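Local coordinates for unknown protein (Galdieria sulphuraria, PDB 2NYI) that is of unknown function but, as a tandem ACT-domain protein, may bind a small regulatory ligand such as an amino acid, at residues E99-E104 against A134-F139. Residues are numbered along the deposited sequence; the frame is centred on the assembly and turned at random.
Sequences EGPDSE and AGFTLF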
loop_
_atom_site.group_PDB
_atom_site.type_symbol
_atom_site.label_atom_id
_atom_site.label_comp_id
_atom_site.label_asym_id
_atom_site.label_seq_id
_atom_site.Cartn_x
_atom_site.Cartn_y
_atom_site.Cartn_z
ATOM N N GLU A 99 -11.235 -16.205 3.011
ATOM C CA GLU A 99 -10.459 -17.271 2.379
ATOM C C GLU A 99 -11.397 -18.326 1.805
ATOM O O GLU A 99 -12.363 -18.724 2.462
ATOM C CB GLU A 99 -9.496 -17.894 3.396
ATOM C CG GLU A 99 -8.599 -18.988 2.828
ATOM C CD GLU A 99 -7.565 -19.475 3.821
ATOM O OE1 GLU A 99 -7.438 -20.709 3.973
ATOM O OE2 GLU A 99 -6.877 -18.633 4.444
ATOM N N GLY A 100 -11.112 -18.760 0.579
ATOM C CA GLY A 100 -11.813 -19.886 -0.031
ATOM C C GLY A 100 -11.407 -20.066 -1.482
ATOM O O GLY A 100 -10.426 -19.477 -1.917
ATOM N N PRO A 101 -12.180 -20.867 -2.250
ATOM C CA PRO A 101 -11.868 -21.031 -3.674
ATOM C C PRO A 101 -11.945 -19.668 -4.354
ATOM O O PRO A 101 -12.830 -18.877 -4.029
ATOM C CB PRO A 101 -13.012 -21.912 -4.192
ATOM C CG PRO A 101 -13.591 -22.560 -2.990
ATOM C CD PRO A 101 -13.383 -21.613 -1.849
ATOM N N ASP A 102 -11.013 -19.395 -5.260
ATOM C CA ASP A 102 -11.083 -18.193 -6.084
ATOM C C ASP A 102 -12.226 -18.299 -7.099
ATOM O O ASP A 102 -12.559 -19.391 -7.568
ATOM C CB ASP A 102 -9.764 -17.930 -6.788
ATOM C CG ASP A 102 -9.734 -16.576 -7.484
ATOM O OD1 ASP A 102 -10.211 -15.581 -6.897
ATOM O OD2 ASP A 102 -9.228 -16.501 -8.614
ATOM N N SER A 103 -12.829 -17.158 -7.402
ATOM C CA SER A 103 -13.896 -17.033 -8.376
ATOM C C SER A 103 -13.935 -15.592 -8.884
ATOM O O SER A 103 -13.380 -14.686 -8.247
ATOM C CB SER A 103 -15.238 -17.432 -7.756
ATOM O OG SER A 103 -15.679 -16.486 -6.804
ATOM N N GLU A 104 -14.573 -15.383 -10.036
ATOM C CA GLU A 104 -14.671 -14.055 -10.654
ATOM C C GLU A 104 -15.341 -13.024 -9.727
ATOM O O GLU A 104 -14.991 -11.843 -9.757
ATOM C CB GLU A 104 -15.433 -14.149 -11.993
ATOM C CG GLU A 104 -15.413 -12.883 -12.881
ATOM C CD GLU A 104 -16.300 -13.000 -14.137
ATOM O OE1 GLU A 104 -16.417 -14.119 -14.694
ATOM O OE2 GLU A 104 -16.873 -11.971 -14.584
ATOM N N ALA A 134 -4.456 -29.420 -10.694
ATOM C CA ALA A 134 -5.359 -28.632 -11.537
ATOM C C ALA A 134 -6.730 -28.341 -10.909
ATOM O O ALA A 134 -7.254 -29.130 -10.114
ATOM C CB ALA A 134 -5.544 -29.324 -12.895
ATOM N N GLY A 135 -7.307 -27.201 -11.281
ATOM C CA GLY A 135 -8.717 -26.934 -11.007
ATOM C C GLY A 135 -9.030 -26.294 -9.667
ATOM O O GLY A 135 -10.194 -26.263 -9.248
ATOM N N PHE A 136 -8.005 -25.788 -8.983
ATOM C CA PHE A 136 -8.223 -25.097 -7.722
ATOM C C PHE A 136 -7.210 -23.981 -7.482
ATOM O O PHE A 136 -5.990 -24.175 -7.576
ATOM C CB PHE A 136 -8.287 -26.044 -6.506
ATOM C CG PHE A 136 -8.766 -25.356 -5.241
ATOM C CD1 PHE A 136 -10.110 -25.444 -4.840
ATOM C CD2 PHE A 136 -7.881 -24.609 -4.463
ATOM C CE1 PHE A 136 -10.550 -24.809 -3.694
ATOM C CE2 PHE A 136 -8.327 -23.948 -3.298
ATOM C CZ PHE A 136 -9.663 -24.053 -2.920
ATOM N N THR A 137 -7.749 -22.807 -7.182
ATOM C CA THR A 137 -6.936 -21.645 -6.848
ATOM C C THR A 137 -7.509 -21.073 -5.567
ATOM O O THR A 137 -8.723 -20.840 -5.471
ATOM C CB THR A 137 -6.923 -20.601 -7.987
ATOM O OG1 THR A 137 -6.220 -21.141 -9.115
ATOM C CG2 THR A 137 -6.198 -19.321 -7.554
ATOM N N LEU A 138 -6.648 -20.915 -4.565
ATOM C CA LEU A 138 -7.067 -20.365 -3.279
ATOM C C LEU A 138 -7.022 -18.844 -3.363
ATOM O O LEU A 138 -6.114 -18.281 -3.965
ATOM C CB LEU A 138 -6.179 -20.865 -2.142
ATOM C CG LEU A 138 -6.640 -20.460 -0.724
ATOM C CD1 LEU A 138 -7.944 -21.175 -0.310
ATOM C CD2 LEU A 138 -5.544 -20.686 0.321
ATOM N N PHE A 139 -8.044 -18.215 -2.789
ATOM C CA PHE A 139 -8.144 -16.767 -2.710
ATOM C C PHE A 139 -8.023 -16.397 -1.243
ATOM O O PHE A 139 -8.665 -17.015 -0.398
ATOM C CB PHE A 139 -9.486 -16.300 -3.274
ATOM C CG PHE A 139 -9.816 -14.857 -2.950
ATOM C CD1 PHE A 139 -9.306 -13.819 -3.733
ATOM C CD2 PHE A 139 -10.635 -14.550 -1.856
ATOM C CE1 PHE A 139 -9.608 -12.460 -3.429
ATOM C CE2 PHE A 139 -10.959 -13.226 -1.554
ATOM C CZ PHE A 139 -10.439 -12.174 -2.342
HETATM O O HOH W 1 -10.869 -22.231 -7.706
#
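Where strand 91-99 runs out, the chain bends at Gly100 and stays paired for two more residues with the start of strand 137-148. Gly100 and Phe139 form an antiparallel hydrogen-bonded pair. Phe139 N reaches Gly100 O at 2.8 Å, nearly along the C=O axis, whereas the return bond from Gly100 N to Phe139 O is longer, 3.2 Å. Pro101 and Leu138 make the non-hydrogen-bonded pair that follows, a place where the residue's N faces away from the partner strand, so that proline, which has no N-H to give, costs no bond across the pair. Asp102 N then closes the ladder on Thr137 O at 2.7 Å, with an N-H...O angle of 168°. Glycine suits the corner, since a CB here would collide with the proline ring. The Glu99 CA also approaches Phe139 O in a CA-H...O contact.

This is the pairing of the first and third strands in the βαββαβ ACT fold of the second half of the chain, followed to the turn that leads into helix 106-116; in many ACT domains this turn borders the ligand site.

Phe139 has CG anti to its backbone N (chi1 167°), which carries the ring toward Ile106 and Val107 of that helix. The Asp102 side chain crosses that of Phe139 at about a right angle and brings OD1 obliquely to 3.7 Å from Phe139 CD1, the carboxylate and ring planes being only 14° apart. Thr137 sets its CG2 against Asp102 CB at 3.9 Å, and both side chains also touch Thr128 of strand 120-130. Away from this group, Pro101 lays CB and CG obliquely against Phe136 CE1, each 3.8 Å away, two rigid apolar rings meeting near the surface. Leu138 turns CD1 back to within 3.4 Å of Gly100 O, where it also meets CG of the extended Glu99 chain, whose carboxylate makes a long, weak ion pair with Arg140.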